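PDB 3N72: putative activator of HSP90 from Plasmodium falciparum, which probably binds the chaperone Hsp90 and stimulates its ATPase activity, this chain being the N-terminal domain of an Aha1-family co-chaperone. Local coordinates for residues W25-S28 and Y29-N33; N121-F124 and I125-I129. One frame throughout, in Å; residues are numbered along the deposited sequence. Where two conformers were deposited one is given.

Contact 1 of 2, residues W25-S28 and Y29-N33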
loop_
_atom_site.group_PDB
_atom_site.type_symbol
_atom_site.label_atom_id
_atom_site.label_comp_id
_atom_site.label_asym_id
_atom_site.label_seq_id
_atom_site.Cartn_x
_atom_site.Cartn_y
_atom_site.Cartn_z
ATOM N N TRP B 25 15.256 2.447 -0.585
ATOM C CA TRP B 25 15.505 1.017 -0.767
ATOM C C TRP B 25 16.876 0.782 -1.441
ATOM O O TRP B 25 17.657 -0.075 -1.002
ATOM C CB TRP B 25 14.375 0.318 -1.559
ATOM C CG TRP B 25 14.723 -1.138 -1.850
ATOM C CD1 TRP B 25 14.437 -2.239 -1.066
ATOM C CD2 TRP B 25 15.479 -1.629 -2.969
ATOM N NE1 TRP B 25 14.957 -3.388 -1.657
ATOM C CE2 TRP B 25 15.598 -3.040 -2.816
ATOM C CE3 TRP B 25 16.031 -1.024 -4.109
ATOM C CZ2 TRP B 25 16.283 -3.832 -3.731
ATOM C CZ3 TRP B 25 16.738 -1.820 -5.005
ATOM C CH2 TRP B 25 16.843 -3.210 -4.818
ATOM N N ALA B 26 17.162 1.541 -2.503
ATOM C CA ALA B 26 18.396 1.325 -3.284
ATOM C C ALA B 26 19.646 1.642 -2.467
ATOM O O ALA B 26 20.598 0.898 -2.509
ATOM C CB ALA B 26 18.385 2.155 -4.586
ATOM N N GLU B 27 19.625 2.765 -1.753
ATOM C CA GLU B 27 20.686 3.118 -0.809
ATOM C C GLU B 27 20.878 1.992 0.200
ATOM O O GLU B 27 21.994 1.518 0.386
ATOM C CB GLU B 27 20.351 4.448 -0.111
ATOM C CG GLU B 27 20.528 5.695 -1.001
ATOM C CD GLU B 27 20.275 6.994 -0.252
ATOM O OE1 GLU B 27 20.349 6.993 0.984
ATOM O OE2 GLU B 27 20.039 8.037 -0.884
ATOM N N SER B 28 19.791 1.540 0.837
ATOM C CA SER B 28 19.865 0.407 1.796
ATOM C C SER B 28 20.443 -0.873 1.192
ATOM O O SER B 28 21.257 -1.548 1.837
ATOM C CB SER B 28 18.491 0.106 2.407
ATOM O OG SER B 28 18.106 1.135 3.295
ATOM N N TYR B 29 20.038 -1.207 -0.043
ATOM C CA TYR B 29 20.490 -2.432 -0.696
ATOM C C TYR B 29 21.965 -2.387 -0.950
ATOM O O TYR B 29 22.716 -3.340 -0.639
ATOM C CB TYR B 29 19.756 -2.595 -2.030
ATOM C CG TYR B 29 20.124 -3.798 -2.858
ATOM C CD1 TYR B 29 19.390 -4.988 -2.752
ATOM C CD2 TYR B 29 21.157 -3.746 -3.776
ATOM C CE1 TYR B 29 19.688 -6.077 -3.522
ATOM C CE2 TYR B 29 21.472 -4.852 -4.561
ATOM C CZ TYR B 29 20.722 -6.013 -4.424
ATOM O OH TYR B 29 20.996 -7.120 -5.187
ATOM N N ILE B 30 22.389 -1.287 -1.565
ATOM C CA ILE B 30 23.816 -1.126 -1.918
ATOM C C ILE B 30 24.692 -1.132 -0.627
ATOM O O ILE B 30 25.679 -1.858 -0.538
ATOM C CB ILE B 30 24.033 0.111 -2.818
ATOM C CG1 ILE B 30 23.348 -0.123 -4.194
ATOM C CG2 ILE B 30 25.530 0.446 -2.942
ATOM C CD1 ILE B 30 23.297 1.110 -5.073
ATOM N N LYS B 31 24.278 -0.391 0.381
ATOM C CA LYS B 31 24.975 -0.407 1.687
ATOM C C LYS B 31 25.039 -1.828 2.313
ATOM O O LYS B 31 26.119 -2.298 2.717
ATOM C CB LYS B 31 24.349 0.608 2.649
ATOM C CG LYS B 31 24.599 2.061 2.271
ATOM C CD LYS B 31 23.907 2.988 3.262
ATOM C CE LYS B 31 23.927 4.433 2.797
ATOM N NZ LYS B 31 22.838 5.213 3.473
ATOM N N TYR B 32 23.912 -2.539 2.324
ATOM C CA TYR B 32 23.849 -3.845 2.975
ATOM C C TYR B 32 24.792 -4.811 2.290
ATOM O O TYR B 32 25.584 -5.507 2.961
ATOM C CB TYR B 32 22.422 -4.430 2.909
ATOM C CG TYR B 32 22.361 -5.826 3.509
ATOM C CD1 TYR B 32 22.215 -5.998 4.881
ATOM C CD2 TYR B 32 22.514 -6.963 2.715
ATOM C CE1 TYR B 32 22.187 -7.259 5.445
ATOM C CE2 TYR B 32 22.503 -8.237 3.286
ATOM C CZ TYR B 32 22.328 -8.362 4.643
ATOM O OH TYR B 32 22.302 -9.619 5.204
ATOM N N ASN B 33 24.711 -4.858 0.956
ATOM C CA ASN B 33 25.464 -5.828 0.185
ATOM C C ASN B 33 26.950 -5.599 0.289
ATOM O O ASN B 33 27.712 -6.531 0.583
ATOM C CB ASN B 33 24.939 -5.912 -1.256
ATOM C CG ASN B 33 23.726 -6.799 -1.357
ATOM O OD1 ASN B 33 23.856 -8.033 -1.457
ATOM N ND2 ASN B 33 22.534 -6.199 -1.293
HETATM O O HOH W 1 20.249 5.615 3.126
#
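Tyr29 leans on Trp25 one turn back along helix 23-35. Its CB sits almost straight over the face of the indole six-membered ring, 4.1 Å from the centroid, a CH-pi contact. CG lies 3.9 Å from Trp25 CH2, and CD1 makes the tightest touch of the two side chains, 3.5 Å from Trp25 CZ2. Further out CE1 still grazes CZ2, and OH ends in a hydrogen bond to Asp148 of helix 145-161. Both aromatic side chains leave the helix the same way, with CG opposite the backbone N (chi1 179° in Tyr29), but the rings meet obliquely, planes 32° apart. Asn33 ND2 rides over the Tyr29 ring and gives a bond of 2.9 Å to Tyr29 O, which the backbone N of Asn33 reaches from the other face of the carbonyl plane. Glu27 OE1 and Lys31 NZ form a long salt bridge of 3.9 Å, bridged by a water that donates to the carboxylate and accepts from the ammonium; Glu27 OE2 turns back to Asn23. Trp25 and Tyr29 thus face helix 145-161, where His152 stacks on Trp25 and Phe145 meets the Tyr29 ring; Ala26 and Ile30 are buried between Phe145 and the sheet, leaving the hydrated ion pair partly exposed.

Contact 2 of 2, residues N121-F124 and I125-I129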
loop_
_atom_site.group_PDB
_atom_site.type_symbol
_atom_site.label_atom_id
_atom_site.label_comp_id
_atom_site.label_asym_id
_atom_site.label_seq_id
_atom_site.Cartn_x
_atom_site.Cartn_y
_atom_site.Cartn_z
ATOM N N ASN B 121 53.049 -2.543 2.596
ATOM C CA ASN B 121 51.929 -3.458 2.910
ATOM C C ASN B 121 50.659 -3.240 2.076
ATOM O O ASN B 121 50.066 -4.195 1.584
ATOM C CB ASN B 121 51.579 -3.407 4.391
ATOM C CG ASN B 121 52.649 -4.012 5.262
ATOM O OD1 ASN B 121 53.668 -4.505 4.775
ATOM N ND2 ASN B 121 52.426 -3.980 6.578
ATOM N N LEU B 122 50.241 -1.990 1.929
ATOM C CA LEU B 122 49.050 -1.686 1.134
ATOM C C LEU B 122 49.256 -1.892 -0.350
ATOM O O LEU B 122 48.331 -2.312 -1.056
ATOM C CB LEU B 122 48.562 -0.275 1.404
ATOM C CG LEU B 122 48.033 0.041 2.788
ATOM C CD1 LEU B 122 47.525 1.499 2.811
ATOM C CD2 LEU B 122 46.931 -0.923 3.157
ATOM N N ARG B 123 50.464 -1.610 -0.838
ATOM C CA ARG B 123 50.755 -1.865 -2.242
ATOM C C ARG B 123 50.602 -3.352 -2.535
ATOM O O ARG B 123 50.010 -3.731 -3.550
ATOM C CB ARG B 123 52.155 -1.385 -2.630
ATOM C CG ARG B 123 52.498 -1.665 -4.082
ATOM C CD ARG B 123 51.504 -0.988 -5.011
ATOM N NE ARG B 123 51.854 -1.153 -6.422
ATOM C CZ ARG B 123 51.166 -0.617 -7.425
ATOM N NH1 ARG B 123 50.085 0.109 -7.171
ATOM N NH2 ARG B 123 51.546 -0.817 -8.682
ATOM N N PHE B 124 51.125 -4.193 -1.642
ATOM C CA PHE B 124 51.023 -5.637 -1.822
ATOM C C PHE B 124 49.555 -6.084 -1.858
ATOM O O PHE B 124 49.169 -6.840 -2.738
ATOM C CB PHE B 124 51.770 -6.403 -0.728
ATOM C CG PHE B 124 51.473 -7.879 -0.730
ATOM C CD1 PHE B 124 51.950 -8.706 -1.752
ATOM C CD2 PHE B 124 50.698 -8.447 0.276
ATOM C CE1 PHE B 124 51.654 -10.085 -1.763
ATOM C CE2 PHE B 124 50.415 -9.813 0.272
ATOM C CZ PHE B 124 50.894 -10.629 -0.755
ATOM N N ILE B 125 48.757 -5.592 -0.912
ATOM C CA ILE B 125 47.325 -5.933 -0.848
ATOM C C ILE B 125 46.613 -5.473 -2.104
ATOM O O ILE B 125 45.878 -6.242 -2.709
ATOM C CB ILE B 125 46.610 -5.343 0.391
ATOM C CG1 ILE B 125 47.146 -6.018 1.658
ATOM C CG2 ILE B 125 45.073 -5.550 0.277
ATOM C CD1 ILE B 125 46.706 -5.369 2.931
ATOM N N TYR B 126 46.835 -4.221 -2.496
ATOM C CA TYR B 126 46.224 -3.694 -3.720
ATOM C C TYR B 126 46.586 -4.521 -4.949
ATOM O O TYR B 126 45.702 -4.958 -5.673
ATOM C CB TYR B 126 46.583 -2.223 -3.947
ATOM C CG TYR B 126 46.005 -1.654 -5.225
ATOM C CD1 TYR B 126 44.722 -1.074 -5.240
ATOM C CD2 TYR B 126 46.714 -1.709 -6.423
ATOM C CE1 TYR B 126 44.189 -0.574 -6.401
ATOM C CE2 TYR B 126 46.174 -1.203 -7.602
ATOM C CZ TYR B 126 44.917 -0.634 -7.581
ATOM O OH TYR B 126 44.384 -0.132 -8.743
ATOM N N ASP B 127 47.885 -4.722 -5.187
ATOM C CA ASP B 127 48.335 -5.460 -6.370
ATOM C C ASP B 127 47.897 -6.914 -6.358
ATOM O O ASP B 127 47.470 -7.434 -7.384
ATOM C CB ASP B 127 49.860 -5.398 -6.508
ATOM C CG ASP B 127 50.355 -4.041 -6.948
ATOM O OD1 ASP B 127 49.582 -3.252 -7.554
ATOM O OD2 ASP B 127 51.549 -3.775 -6.703
ATOM N N SER B 128 47.993 -7.570 -5.208
ATOM C CA SER B 128 47.771 -9.016 -5.162
ATOM C C SER B 128 46.309 -9.412 -5.129
ATOM O O SER B 128 45.956 -10.477 -5.622
ATOM C CB SER B 128 48.497 -9.682 -3.995
ATOM O OG SER B 128 48.045 -9.201 -2.751
ATOM N N ILE B 129 45.465 -8.558 -4.557
ATOM C CA ILE B 129 44.066 -8.919 -4.329
ATOM C C ILE B 129 43.097 -7.922 -4.962
ATOM O O ILE B 129 42.155 -8.326 -5.658
ATOM C CB ILE B 129 43.751 -9.043 -2.814
ATOM C CG1 ILE B 129 44.622 -10.115 -2.165
ATOM C CG2 ILE B 129 42.259 -9.405 -2.550
ATOM C CD1 ILE B 129 44.502 -10.103 -0.675
#
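The guanidinium of Arg123, in one of its two conformers, carries the carboxylate of Asp127 over one face: Asp127 OD1 stands 3.1 Å from Arg123 CZ, above the centre of the group, and the two planes are 78° apart. The salt bridge itself is made by Asp127 OD2, 2.7 Å from Arg123 NE, so the pair lacks the flat two-pronged form. A bend at chi2 (59°) turns the arginine forward along the helix, toward Tyr126 and Asp127, where NH1 also comes within 3.9 Å of Tyr126 CD2. Asp127 OD1 lies in the plane of the Tyr126 ring, at its edge, and Arg115 of strand 112-115 makes a cation-pi contact with that ring. The Phe124 ring has Ser128 OG over the centre of one face, 3.7 Å above the plane, with Ser128 CB in CH-pi contact. With chi1 at 62°, OG sits between the backbone N and the carbonyl carbon, and there it donates to Phe124 O at 2.6 Å. Ser128 N binds the same oxygen from the opposite face of the carbonyl plane. Ile125 and Leu122 meet more loosely and pack against Trp78 and Tyr80 of strand 65-82. Charge is thus paired one turn apart on helix 120-142; in this conformer Asp127 would be expected to offset part of the repulsion between Arg123 and Arg115, whose NH1 atoms lie close together.

Both contacts are one-turn contacts within a helix, resting their aliphatic residues on strands 44-62 and 65-82. Each has a buried side (Ala26 and Ile30; Leu122, Ile125 and Ile129) and an exposed one (Ser28 and Tyr32; Asn121, Phe124 and Ser128). They belong to different helices, 23-35 and 120-142, and do not touch: their centres lie 27 Å apart. The centre of contact 1 lies about 7 Å, and that of contact 2 about 22 Å, from the centre of the chain. The chemistry follows the place: near the middle, an aromatic side is covered by another helix, 145-161, whereas toward one end of the elongated domain polar pairs within the helix predominate.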